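Local coordinates for 6-phospho-beta-glucosidase (Thermotoga maritima, PDB 1UP7), which hydrolyses cellobiose 6'-phosphate to glucose 6-phosphate and glucose, using NAD+ and a manganese ion as cofactors, at residues S13-E17 and L288-S294; F119-E123 and T371-L376; H194-E199 and L238-L244; L22-E27 and L54-F59. One frame throughout, in Å; residues are numbered along the deposited sequence.

Interaction 1 of 4, residues S13-E17 and L288-S294; sequences SYTPE and LTKRGGS. With NAD (nicotinamide-adenine-dinucleotide), chain I; G6P (6-O-phosphono-alpha-D-glucopyranose), chain J.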
# COMPACT_ATOMS: atom_id res chain seq x y z
N SER A 13 23.02 -34.82 13.87
CA SER A 13 22.47 -36.16 14.00
C SER A 13 21.28 -36.42 13.08
O SER A 13 20.89 -37.58 12.92
CB SER A 13 22.19 -36.55 15.45
OG SER A 13 21.10 -35.82 15.98
N TYR A 14 20.75 -35.38 12.43
CA TYR A 14 19.69 -35.55 11.43
C TYR A 14 20.22 -35.84 10.01
O TYR A 14 19.41 -36.18 9.11
CB TYR A 14 18.76 -34.33 11.32
CG TYR A 14 17.99 -33.94 12.55
CD1 TYR A 14 16.87 -34.67 12.98
CD2 TYR A 14 18.35 -32.80 13.27
CE1 TYR A 14 16.15 -34.26 14.13
CE2 TYR A 14 17.65 -32.39 14.40
CZ TYR A 14 16.55 -33.12 14.82
OH TYR A 14 15.88 -32.66 15.93
N THR A 15 21.53 -35.67 9.81
CA THR A 15 22.15 -35.83 8.49
C THR A 15 21.72 -37.14 7.76
O THR A 15 21.37 -37.08 6.59
CB THR A 15 23.68 -35.69 8.60
OG1 THR A 15 24.01 -34.31 8.75
CG2 THR A 15 24.38 -36.12 7.32
N PRO A 16 21.70 -38.29 8.44
CA PRO A 16 21.29 -39.55 7.81
C PRO A 16 19.89 -39.44 7.22
O PRO A 16 19.67 -39.94 6.12
CB PRO A 16 21.29 -40.55 8.98
CG PRO A 16 22.27 -39.99 9.95
CD PRO A 16 22.02 -38.51 9.88
N GLU A 17 18.97 -38.79 7.92
CA GLU A 17 17.62 -38.57 7.39
C GLU A 17 17.63 -37.64 6.18
O GLU A 17 16.94 -37.90 5.19
CB GLU A 17 16.66 -38.07 8.49
CG GLU A 17 15.21 -38.52 8.35
CD GLU A 17 14.96 -40.01 8.61
OE1 GLU A 17 15.35 -40.57 9.68
OE2 GLU A 17 14.31 -40.65 7.74
N LEU A 288 16.30 -41.82 16.39
CA LEU A 288 16.29 -40.49 15.78
C LEU A 288 14.90 -39.83 15.78
O LEU A 288 14.77 -38.63 15.52
CB LEU A 288 16.94 -40.49 14.39
CG LEU A 288 17.15 -39.17 13.63
CD1 LEU A 288 17.84 -38.16 14.51
CD2 LEU A 288 17.98 -39.41 12.39
N THR A 289 13.84 -40.58 16.11
CA THR A 289 12.50 -39.95 16.24
C THR A 289 12.32 -39.20 17.58
O THR A 289 11.51 -38.26 17.67
CB THR A 289 11.37 -40.94 16.05
OG1 THR A 289 11.62 -42.10 16.85
CG2 THR A 289 11.37 -41.47 14.60
N LYS A 290 13.09 -39.62 18.60
CA LYS A 290 13.21 -38.87 19.87
C LYS A 290 13.55 -37.39 19.68
O LYS A 290 13.35 -36.57 20.59
CB LYS A 290 14.30 -39.49 20.74
CG LYS A 290 13.86 -40.76 21.44
CD LYS A 290 14.81 -41.11 22.60
CE LYS A 290 14.44 -40.38 23.91
NZ LYS A 290 15.02 -41.11 25.11
N ARG A 291 14.07 -37.04 18.50
CA ARG A 291 14.28 -35.64 18.15
C ARG A 291 13.01 -35.07 17.49
O ARG A 291 12.22 -35.85 16.90
CB ARG A 291 15.49 -35.50 17.20
CG ARG A 291 16.82 -36.13 17.73
CD ARG A 291 17.68 -35.22 18.64
NE ARG A 291 17.34 -33.81 18.54
CZ ARG A 291 18.15 -32.86 18.09
NH1 ARG A 291 19.40 -33.15 17.71
NH2 ARG A 291 17.72 -31.60 18.02
N GLY A 292 12.78 -33.76 17.62
CA GLY A 292 11.53 -33.15 17.17
C GLY A 292 11.70 -32.56 15.78
O GLY A 292 10.85 -31.79 15.29
N GLY A 293 12.79 -32.93 15.12
CA GLY A 293 13.12 -32.31 13.84
C GLY A 293 12.76 -33.20 12.66
O GLY A 293 12.96 -32.86 11.49
N SER A 294 12.17 -34.34 12.96
CA SER A 294 11.84 -35.24 11.87
C SER A 294 11.00 -34.61 10.73
O SER A 294 10.21 -33.66 10.92
CB SER A 294 11.24 -36.53 12.42
OG SER A 294 12.29 -37.26 13.07
PA NAD I . 23.57 -29.70 16.24
O1A NAD I . 24.02 -29.20 17.55
O2A NAD I . 23.78 -31.21 16.00
O5B NAD I . 24.42 -28.83 15.16
C5B NAD I . 24.61 -29.33 13.86
C4B NAD I . 26.08 -29.24 13.47
O4B NAD I . 26.46 -27.88 13.24
C3B NAD I . 27.06 -29.78 14.51
O3B NAD I . 27.74 -30.88 13.93
C2B NAD I . 28.02 -28.62 14.79
O2B NAD I . 29.36 -29.04 14.93
C1B NAD I . 27.86 -27.81 13.51
N9A NAD I . 28.24 -26.40 13.61
C8A NAD I . 28.13 -25.53 14.67
N7A NAD I . 28.59 -24.33 14.24
C5A NAD I . 28.93 -24.41 12.94
C6A NAD I . 29.46 -23.50 12.03
N6A NAD I . 29.72 -22.24 12.36
N1A NAD I . 29.73 -23.93 10.73
C2A NAD I . 29.50 -25.24 10.36
N3A NAD I . 29.00 -26.14 11.28
C4A NAD I . 28.73 -25.72 12.54
O3 NAD I . 22.02 -29.31 16.13
PN NAD I . 20.89 -29.96 15.19
O1N NAD I . 19.88 -30.47 16.16
O2N NAD I . 21.40 -30.82 14.15
O5D NAD I . 20.29 -28.70 14.39
C5D NAD I . 21.07 -27.72 13.73
C4D NAD I . 20.19 -26.49 13.49
O4D NAD I . 19.06 -26.78 12.66
C3D NAD I . 19.61 -25.94 14.79
O3D NAD I . 19.68 -24.55 14.67
C2D NAD I . 18.16 -26.41 14.80
O2D NAD I . 17.26 -25.57 15.50
C1D NAD I . 17.81 -26.57 13.34
N1N NAD I . 17.10 -27.83 13.12
C2N NAD I . 17.63 -28.65 12.15
C3N NAD I . 17.06 -29.86 11.84
C7N NAD I . 17.72 -30.71 10.78
O7N NAD I . 16.98 -31.37 9.76
N7N NAD I . 19.05 -30.83 10.80
C4N NAD I . 15.92 -30.24 12.55
C5N NAD I . 15.35 -29.41 13.54
C6N NAD I . 15.96 -28.19 13.82
C1 G6P J . 10.15 -28.94 16.09
C2 G6P J . 10.43 -27.55 15.47
C3 G6P J . 11.92 -27.42 15.16
C4 G6P J . 12.68 -27.55 16.47
C5 G6P J . 12.43 -28.96 17.03
C6 G6P J . 13.12 -29.14 18.37
O1 G6P J . 8.78 -29.15 16.49
O2 G6P J . 9.69 -27.29 14.28
O3 G6P J . 12.24 -26.20 14.48
O4 G6P J . 14.06 -27.25 16.29
O5 G6P J . 11.01 -29.21 17.22
O6 G6P J . 13.53 -30.48 18.56
P G6P J . 14.76 -30.84 19.54
O1P G6P J . 15.03 -32.31 19.34
O2P G6P J . 14.51 -30.60 21.02
O3P G6P J . 15.94 -30.02 19.08

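Interaction 2 of 4, residues F119-E123 and T371-L376; sequences FPIVE and TIEAYL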
# COMPACT_ATOMS: atom_id res chain seq x y z
N PHE A 119 23.55 -14.49 13.31
CA PHE A 119 23.72 -13.43 12.31
C PHE A 119 25.15 -13.29 11.75
O PHE A 119 25.32 -13.24 10.52
CB PHE A 119 23.16 -12.05 12.82
CG PHE A 119 21.65 -12.01 13.02
CD1 PHE A 119 20.80 -12.92 12.37
CD2 PHE A 119 21.07 -11.03 13.84
CE1 PHE A 119 19.40 -12.87 12.54
CE2 PHE A 119 19.68 -10.96 14.02
CZ PHE A 119 18.84 -11.88 13.38
N PRO A 120 26.18 -13.21 12.60
CA PRO A 120 27.57 -13.08 12.08
C PRO A 120 28.01 -14.28 11.21
O PRO A 120 28.69 -14.09 10.20
CB PRO A 120 28.44 -12.99 13.35
CG PRO A 120 27.47 -12.65 14.47
CD PRO A 120 26.15 -13.22 14.08
N ILE A 121 27.62 -15.48 11.61
CA ILE A 121 27.96 -16.67 10.85
C ILE A 121 27.21 -16.69 9.52
O ILE A 121 27.85 -16.94 8.49
CB ILE A 121 27.75 -17.95 11.71
CG1 ILE A 121 28.75 -17.98 12.87
CG2 ILE A 121 27.95 -19.20 10.89
CD1 ILE A 121 28.26 -18.86 14.11
N VAL A 122 25.90 -16.38 9.52
CA VAL A 122 25.19 -16.36 8.24
C VAL A 122 25.67 -15.22 7.32
O VAL A 122 25.73 -15.41 6.10
CB VAL A 122 23.63 -16.49 8.33
CG1 VAL A 122 23.16 -17.29 9.55
CG2 VAL A 122 22.96 -15.19 8.22
N GLU A 123 26.07 -14.09 7.91
CA GLU A 123 26.58 -12.97 7.15
C GLU A 123 27.79 -13.39 6.35
O GLU A 123 27.88 -13.15 5.13
CB GLU A 123 26.95 -11.79 8.07
CG GLU A 123 26.18 -10.55 7.71
CD GLU A 123 26.48 -9.36 8.60
OE1 GLU A 123 26.76 -9.56 9.80
OE2 GLU A 123 26.44 -8.22 8.05
N THR A 371 15.68 -6.48 16.44
CA THR A 371 16.83 -7.31 16.75
C THR A 371 17.93 -7.19 15.68
O THR A 371 19.11 -7.03 16.00
CB THR A 371 16.38 -8.76 16.97
OG1 THR A 371 15.50 -8.82 18.11
CG2 THR A 371 17.56 -9.62 17.38
N ILE A 372 17.52 -7.25 14.41
CA ILE A 372 18.45 -7.15 13.29
C ILE A 372 19.14 -5.78 13.31
O ILE A 372 20.34 -5.68 13.10
CB ILE A 372 17.71 -7.38 11.96
CG1 ILE A 372 17.40 -8.89 11.78
CG2 ILE A 372 18.49 -6.81 10.86
CD1 ILE A 372 16.19 -9.16 10.87
N GLU A 373 18.37 -4.74 13.61
CA GLU A 373 18.91 -3.39 13.66
C GLU A 373 19.96 -3.26 14.78
O GLU A 373 21.04 -2.69 14.58
CB GLU A 373 17.77 -2.35 13.79
CG GLU A 373 17.15 -1.99 12.43
CD GLU A 373 15.67 -1.54 12.52
OE1 GLU A 373 15.19 -1.11 13.62
OE2 GLU A 373 14.99 -1.62 11.44
N ALA A 374 19.66 -3.84 15.94
CA ALA A 374 20.60 -3.83 17.06
C ALA A 374 21.90 -4.53 16.65
O ALA A 374 22.98 -4.05 16.96
CB ALA A 374 20.01 -4.52 18.28
N TYR A 375 21.77 -5.65 15.94
CA TYR A 375 22.94 -6.40 15.56
C TYR A 375 23.76 -5.62 14.52
O TYR A 375 24.97 -5.52 14.67
CB TYR A 375 22.59 -7.82 15.13
CG TYR A 375 23.70 -8.38 14.34
CD1 TYR A 375 24.80 -8.92 14.98
CD2 TYR A 375 23.71 -8.29 12.95
CE1 TYR A 375 25.87 -9.39 14.25
CE2 TYR A 375 24.77 -8.76 12.22
CZ TYR A 375 25.84 -9.30 12.88
OH TYR A 375 26.91 -9.77 12.20
N LEU A 376 23.10 -5.05 13.50
CA LEU A 376 23.81 -4.33 12.43
C LEU A 376 24.56 -3.13 12.95
O LEU A 376 25.63 -2.78 12.47
CB LEU A 376 22.88 -3.91 11.28
CG LEU A 376 22.37 -5.10 10.43
CD1 LEU A 376 21.28 -4.65 9.49
CD2 LEU A 376 23.56 -5.74 9.65

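Interaction 3 of 4, residues H194-E199 and L238-L244; sequences HLSFIE and LIVNPYL. With G6P (6-O-phosphono-alpha-D-glucopyranose), chain J.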
# COMPACT_ATOMS: atom_id res chain seq x y z
N HIS A 194 7.27 -20.85 13.36
CA HIS A 194 6.87 -21.04 14.76
C HIS A 194 5.81 -20.12 15.28
O HIS A 194 5.67 -19.97 16.50
CB HIS A 194 8.09 -20.94 15.69
CG HIS A 194 9.12 -21.97 15.37
ND1 HIS A 194 10.45 -21.66 15.15
CD2 HIS A 194 8.99 -23.30 15.14
CE1 HIS A 194 11.10 -22.77 14.84
NE2 HIS A 194 10.24 -23.77 14.82
N LEU A 195 5.04 -19.52 14.37
CA LEU A 195 4.02 -18.53 14.71
C LEU A 195 3.06 -18.46 13.53
O LEU A 195 2.89 -17.42 12.89
CB LEU A 195 4.69 -17.20 14.97
CG LEU A 195 3.90 -16.18 15.78
CD1 LEU A 195 4.05 -16.40 17.26
CD2 LEU A 195 4.30 -14.79 15.39
N SER A 196 2.47 -19.60 13.22
CA SER A 196 1.72 -19.77 12.00
C SER A 196 0.33 -20.31 12.31
O SER A 196 0.09 -20.85 13.40
CB SER A 196 2.48 -20.72 11.06
OG SER A 196 2.60 -22.03 11.64
N PHE A 197 -0.56 -20.13 11.33
CA PHE A 197 -1.98 -20.31 11.51
C PHE A 197 -2.53 -20.97 10.26
O PHE A 197 -2.12 -20.65 9.15
CB PHE A 197 -2.65 -18.95 11.79
CG PHE A 197 -2.04 -18.22 12.96
CD1 PHE A 197 -0.89 -17.44 12.80
CD2 PHE A 197 -2.59 -18.36 14.24
CE1 PHE A 197 -0.30 -16.79 13.86
CE2 PHE A 197 -2.04 -17.71 15.31
CZ PHE A 197 -0.89 -16.91 15.14
N ILE A 198 -3.46 -21.90 10.43
CA ILE A 198 -4.15 -22.49 9.30
C ILE A 198 -5.60 -22.08 9.40
O ILE A 198 -6.26 -22.30 10.43
CB ILE A 198 -3.97 -24.05 9.27
CG1 ILE A 198 -2.50 -24.41 9.09
CG2 ILE A 198 -4.82 -24.70 8.14
CD1 ILE A 198 -2.15 -25.87 9.37
N GLU A 199 -6.10 -21.51 8.31
CA GLU A 199 -7.45 -20.98 8.26
C GLU A 199 -8.36 -21.92 7.49
O GLU A 199 -9.55 -22.06 7.84
CB GLU A 199 -7.42 -19.59 7.63
CG GLU A 199 -8.64 -18.72 7.88
CD GLU A 199 -8.37 -17.24 7.61
OE1 GLU A 199 -7.20 -16.81 7.59
OE2 GLU A 199 -9.34 -16.50 7.42
N LEU A 238 -9.00 -20.95 14.07
CA LEU A 238 -7.73 -21.12 13.38
C LEU A 238 -7.04 -22.34 13.98
O LEU A 238 -7.10 -22.60 15.21
CB LEU A 238 -6.78 -19.91 13.58
CG LEU A 238 -7.12 -18.49 13.08
CD1 LEU A 238 -6.06 -17.46 13.53
CD2 LEU A 238 -7.26 -18.50 11.57
N ILE A 239 -6.37 -23.12 13.13
CA ILE A 239 -5.52 -24.16 13.67
C ILE A 239 -4.17 -23.51 13.87
O ILE A 239 -3.62 -22.89 12.98
CB ILE A 239 -5.42 -25.42 12.76
CG1 ILE A 239 -6.75 -26.13 12.63
CG2 ILE A 239 -4.38 -26.41 13.31
CD1 ILE A 239 -7.03 -26.65 11.28
N VAL A 240 -3.65 -23.64 15.07
CA VAL A 240 -2.54 -22.84 15.52
C VAL A 240 -1.25 -23.67 15.62
O VAL A 240 -1.26 -24.81 16.02
CB VAL A 240 -2.91 -22.14 16.85
CG1 VAL A 240 -2.70 -23.05 18.11
CG2 VAL A 240 -2.14 -20.90 16.98
N ASN A 241 -0.13 -23.10 15.20
CA ASN A 241 1.18 -23.73 15.47
C ASN A 241 1.31 -24.01 16.97
O ASN A 241 1.00 -23.17 17.78
CB ASN A 241 2.30 -22.81 14.97
CG ASN A 241 3.71 -23.46 14.97
OD1 ASN A 241 4.21 -23.94 16.00
ND2 ASN A 241 4.38 -23.42 13.82
N PRO A 242 1.77 -25.20 17.35
CA PRO A 242 1.85 -25.59 18.78
C PRO A 242 2.73 -24.63 19.59
O PRO A 242 2.54 -24.49 20.79
CB PRO A 242 2.50 -26.99 18.75
CG PRO A 242 2.36 -27.49 17.33
CD PRO A 242 2.26 -26.25 16.44
N TYR A 243 3.64 -23.95 18.91
CA TYR A 243 4.49 -22.94 19.55
C TYR A 243 3.72 -21.75 20.09
O TYR A 243 4.28 -20.99 20.89
CB TYR A 243 5.53 -22.43 18.58
CG TYR A 243 6.74 -23.33 18.47
CD1 TYR A 243 6.70 -24.50 17.68
CD2 TYR A 243 7.93 -23.00 19.14
CE1 TYR A 243 7.83 -25.33 17.58
CE2 TYR A 243 9.05 -23.82 19.06
CZ TYR A 243 9.01 -24.96 18.29
OH TYR A 243 10.13 -25.77 18.22
N LEU A 244 2.48 -21.58 19.65
CA LEU A 244 1.63 -20.51 20.16
C LEU A 244 1.35 -20.73 21.63
O LEU A 244 0.99 -19.81 22.32
CB LEU A 244 0.33 -20.37 19.35
CG LEU A 244 0.30 -19.23 18.33
CD1 LEU A 244 0.82 -17.85 18.87
CD2 LEU A 244 1.08 -19.63 17.06
C1 G6P J . 10.15 -28.94 16.09
C2 G6P J . 10.43 -27.55 15.47
C3 G6P J . 11.92 -27.42 15.16
C4 G6P J . 12.68 -27.55 16.47
C5 G6P J . 12.43 -28.96 17.03
C6 G6P J . 13.12 -29.14 18.37
O1 G6P J . 8.78 -29.15 16.49
O2 G6P J . 9.69 -27.29 14.28
O3 G6P J . 12.24 -26.20 14.48
O4 G6P J . 14.06 -27.25 16.29
O5 G6P J . 11.01 -29.21 17.22
O6 G6P J . 13.53 -30.48 18.56
P G6P J . 14.76 -30.84 19.54
O1P G6P J . 15.03 -32.31 19.34
O2P G6P J . 14.51 -30.60 21.02
O3P G6P J . 15.94 -30.02 19.08

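Interaction 4 of 4, residues L22-E27 and L54-F59; sequences LLDISE and LVKDRF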
# COMPACT_ATOMS: atom_id res chain seq x y z
N LEU A 22 17.48 -37.19 0.17
CA LEU A 22 18.18 -36.92 -1.08
C LEU A 22 18.28 -38.17 -1.96
O LEU A 22 18.16 -38.08 -3.18
CB LEU A 22 19.56 -36.30 -0.83
CG LEU A 22 19.54 -34.92 -0.15
CD1 LEU A 22 20.97 -34.44 0.24
CD2 LEU A 22 18.84 -33.91 -1.04
N LEU A 23 18.45 -39.33 -1.34
CA LEU A 23 18.46 -40.59 -2.08
C LEU A 23 17.13 -40.81 -2.77
O LEU A 23 17.09 -41.26 -3.91
CB LEU A 23 18.77 -41.78 -1.15
CG LEU A 23 20.25 -42.01 -0.74
CD1 LEU A 23 20.33 -42.95 0.48
CD2 LEU A 23 21.17 -42.46 -1.89
N ASP A 24 16.04 -40.51 -2.06
CA ASP A 24 14.68 -40.72 -2.57
C ASP A 24 14.37 -39.87 -3.80
O ASP A 24 13.70 -40.33 -4.70
CB ASP A 24 13.64 -40.44 -1.48
CG ASP A 24 13.51 -41.57 -0.44
OD1 ASP A 24 14.05 -42.70 -0.62
OD2 ASP A 24 12.87 -41.40 0.63
N ILE A 25 14.84 -38.63 -3.83
CA ILE A 25 14.60 -37.77 -5.00
C ILE A 25 15.63 -38.02 -6.11
O ILE A 25 15.44 -37.59 -7.26
CB ILE A 25 14.51 -36.25 -4.61
CG1 ILE A 25 15.86 -35.70 -4.10
CG2 ILE A 25 13.37 -36.02 -3.57
CD1 ILE A 25 16.08 -34.24 -4.42
N SER A 26 16.69 -38.78 -5.79
CA SER A 26 17.79 -39.02 -6.73
C SER A 26 17.38 -39.86 -7.93
O SER A 26 18.13 -39.98 -8.90
CB SER A 26 19.02 -39.60 -6.02
OG SER A 26 19.02 -41.01 -6.05
N GLU A 27 16.19 -40.43 -7.87
CA GLU A 27 15.59 -41.14 -9.01
C GLU A 27 14.82 -40.19 -9.94
O GLU A 27 14.58 -40.53 -11.10
CB GLU A 27 14.62 -42.22 -8.52
CG GLU A 27 15.24 -43.53 -8.05
CD GLU A 27 14.57 -44.05 -6.78
OE1 GLU A 27 14.67 -43.36 -5.71
OE2 GLU A 27 13.93 -45.15 -6.85
N LEU A 54 24.94 -45.84 3.77
CA LEU A 54 23.56 -45.76 3.28
C LEU A 54 23.45 -45.40 1.80
O LEU A 54 22.51 -45.84 1.13
CB LEU A 54 22.70 -44.74 4.06
CG LEU A 54 22.52 -44.88 5.57
CD1 LEU A 54 22.26 -43.54 6.19
CD2 LEU A 54 21.42 -45.89 5.94
N VAL A 55 24.39 -44.60 1.30
CA VAL A 55 24.34 -44.12 -0.06
C VAL A 55 24.67 -45.20 -1.08
O VAL A 55 24.16 -45.17 -2.19
CB VAL A 55 25.20 -42.86 -0.25
CG1 VAL A 55 25.36 -42.51 -1.71
CG2 VAL A 55 24.58 -41.72 0.53
N LYS A 56 25.45 -46.19 -0.68
CA LYS A 56 25.68 -47.35 -1.53
C LYS A 56 26.14 -46.94 -2.93
O LYS A 56 25.77 -47.56 -3.92
CB LYS A 56 24.41 -48.20 -1.60
CG LYS A 56 24.24 -49.17 -0.46
CD LYS A 56 22.85 -49.80 -0.44
CE LYS A 56 22.19 -49.69 0.93
NZ LYS A 56 21.71 -51.03 1.43
N ASP A 57 26.92 -45.85 -2.99
CA ASP A 57 27.53 -45.31 -4.21
C ASP A 57 26.56 -44.72 -5.23
O ASP A 57 26.86 -44.60 -6.40
CB ASP A 57 28.48 -46.33 -4.87
CG ASP A 57 29.67 -45.66 -5.56
OD1 ASP A 57 30.26 -44.73 -4.97
OD2 ASP A 57 30.07 -45.98 -6.71
N ARG A 58 25.40 -44.30 -4.77
CA ARG A 58 24.39 -43.74 -5.66
C ARG A 58 24.76 -42.32 -6.10
O ARG A 58 24.41 -41.91 -7.18
CB ARG A 58 22.99 -43.82 -5.03
CG ARG A 58 22.33 -45.23 -5.15
CD ARG A 58 21.21 -45.57 -4.13
NE ARG A 58 19.93 -45.03 -4.59
CZ ARG A 58 18.78 -45.00 -3.89
NH1 ARG A 58 18.71 -45.50 -2.65
NH2 ARG A 58 17.69 -44.46 -4.45
N PHE A 59 25.47 -41.59 -5.25
CA PHE A 59 26.17 -40.37 -5.64
C PHE A 59 27.45 -40.26 -4.83
O PHE A 59 27.63 -40.99 -3.84
CB PHE A 59 25.30 -39.11 -5.47
CG PHE A 59 24.51 -39.05 -4.18
CD1 PHE A 59 25.14 -38.83 -2.96
CD2 PHE A 59 23.12 -39.17 -4.19
CE1 PHE A 59 24.39 -38.75 -1.75
CE2 PHE A 59 22.36 -39.06 -2.99
CZ PHE A 59 23.01 -38.86 -1.77
O HOH W 1 20.08 -43.28 -7.38

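Interaction 1 of 4, residues S13-E17 and L288-S294
Tyr-14 gives up the most surface here, its ring having the nicotinamide of NAD on one side, with C4N over that face, and Leu-288 and Arg-291 toward the other. Leu-288 covers the near end of the tyrosine: its CD1 is 3.9 Å from Tyr-14 CD1, its CD2 3.5 Å from Ser-13 O. At the far end Tyr-14 OH lies over the guanidinium of Arg-291, 3.0 Å from NH2, but at an angle too poor for a hydrogen bond. Arg-291 spends its donors on the ligands: NE reaches G6P O1P (2.9 Å), NH2 reaches G6P O3P (2.6 Å), and NH1 and NH2 both reach NAD O1N (3.1 Å each). Gly-292 N adds a bond of 3.2 Å to G6P O1P. Gly-293 approaches from the nicotinamide side, where a side chain would run into the tyrosine ring. NAD and the product glucose 6-phosphate thus meet in the active site of a family 4 glycosidase, where the start of the first Rossmann helix faces a loop of the C-terminal domain.

Interaction 2 of 4, residues F119-E123 and T371-L376
Phe-119 and Tyr-375 form the apolar centre of this helix-helix contact and bury most of its surface. The edge of Phe-119 points at the face of Tyr-375 in an offset edge-to-face pair, centroids 5.5 Å apart and planes at 61°, and Phe-119 CB sits over that same ring as a CH-pi contact, 3.7 Å from the centroid of Tyr-375. Around this pair, Phe-119 CZ meets Ile-372 CG1 at 3.7 Å, and Pro-120 CG touches Tyr-375 CE1 at 3.6 Å. The tyrosine therefore lies along the helix of residues 119-123 and carries its hydroxyl out to the polar edge. There Tyr-375 OH donates to Glu-123 OE1 in a very short hydrogen bond of 2.4 Å, one helical turn beyond Phe-119. The segment axes stay 12.0 Å apart and cross at -75°, so long side chains, rather than close backbones, bridge the gap. Phe-119 also stacks on Phe-150 of helix 144-155, extending the aromatic cluster. This is steep helix-on-helix packing between the Rossmann-type NAD domain, through helix 109-131, and the C-terminal domain, through helix 355-376; Ile-121, in the same helix segment as Phe-119, touches NAD.

Interaction 3 of 4, residues H194-E199 and L238-L244
Leu-238 leads into the short strand, its CD1 packing 3.7 Å from Phe-197 CD2 and its CA making a CA-H...O contact with Ile-198 O. Ile-239 then pairs with Ile-198 as an antiparallel hydrogen-bonded pair: Ile-239 N donates to Ile-198 O (2.8 Å) and Ile-198 N to Ile-239 O (2.7 Å), with the two side chains together on one face. Val-240 faces Phe-197 in the next, non-hydrogen-bonded pair, where Val-240 CG2 lies 3.6 Å from Phe-197 CE2 on the other face. At Asn-241 the chain leaves the sheet with one more backbone bond, Asn-241 N to Ser-196 O (2.9 Å). Its ND2 donates to Ser-196 OG (3.1 Å), itself hydrogen-bonded to Tyr-189 OH, and its OD1 takes Tyr-243 N (3.0 Å) in an Asx turn. That turn brings Tyr-243, the catalytic proton acceptor, over His-194, a manganese-binding residue, though these coordinates hold no metal. The rings meet obliquely, with Tyr-243 CE1 3.4 Å from His-194 CD2. Both reach the sugar: His-194 NE2 is hydrogen-bonded to G6P O3 (3.2 Å), and Tyr-243 OH lies 3.3 Å from G6P C2. Leu-244 closes the segment against Leu-195 and Phe-197. Strand 195-203 lies between 239-240 and 185-190; helix 166-177 covers the isoleucine face through Phe-170, and helix 355-376 packs on Phe-197 through Ala-357 and Phe-360.

Interaction 4 of 4, residues L22-E27 and L54-F59
Leu-23 buries the most surface in this contact. With chi1 m and chi2 t its side chain extends between the helix ends, so that CD2 lies 4.0 Å from Val-55 CA and 3.8 Å from Phe-59 CE2, while Leu-23 CD1 rests 3.7 Å from Leu-54 O. Phe-59, with chi1 p, turns its ring back toward helix 15-25; its CZ is 4.4 Å from Leu-22 CB, and the backbone of Leu-22 meets the ring edge. Between Val-55 and Phe-59 the chain reverses through a type I' turn, Val-55 to Arg-58, in which Lys-56 and Asp-57 both have positive phi. The turn sends Arg-58 back across the gap. Its side chain (m, t, p, then chi4 near 180°) lays one guanidinium face over Leu-23 CD2 and brings NH2 within 3.5 Å of Glu-27 OE1, a salt bridge. Ser-26, with chi1 off-well at 93°, directs OG to Leu-23 O (2.9 Å), and a water links Ser-26 OG (2.8 Å) to Arg-58 NE (3.3 Å). The contact thus grades from an apolar interior, continued by Val-34 of strand 33-37, to an exposed, charged outer edge. Leu-22, Leu-23, Val-55 and Phe-59 are buried, whereas the polar links at that edge are one rather long salt bridge and one bridging water, with no direct hydrogen bond between the segments.

Overall arrangement
From the N terminus, helix 15-25 opens two contacts. Its beginning waits for loop 288-294 in interaction 1, while its end opens interaction 4, closed within the Rossmann-type domain by the end of helix 41-55 and the turn after it, and nested inside interaction 1; Pro-16 and Leu-54 bring the two contacts into touch. Interaction 2 opens next, on helix 109-131, and closes last, on helix 355-376. It therefore crosses interaction 1, and both tie the NAD domain to the C-terminal domain, on opposite sides of the chain's centre. Interaction 3 is a shorter loop inside the C-terminal domain, nested within both, and shares the bound G6P with interaction 1 although the two do not touch.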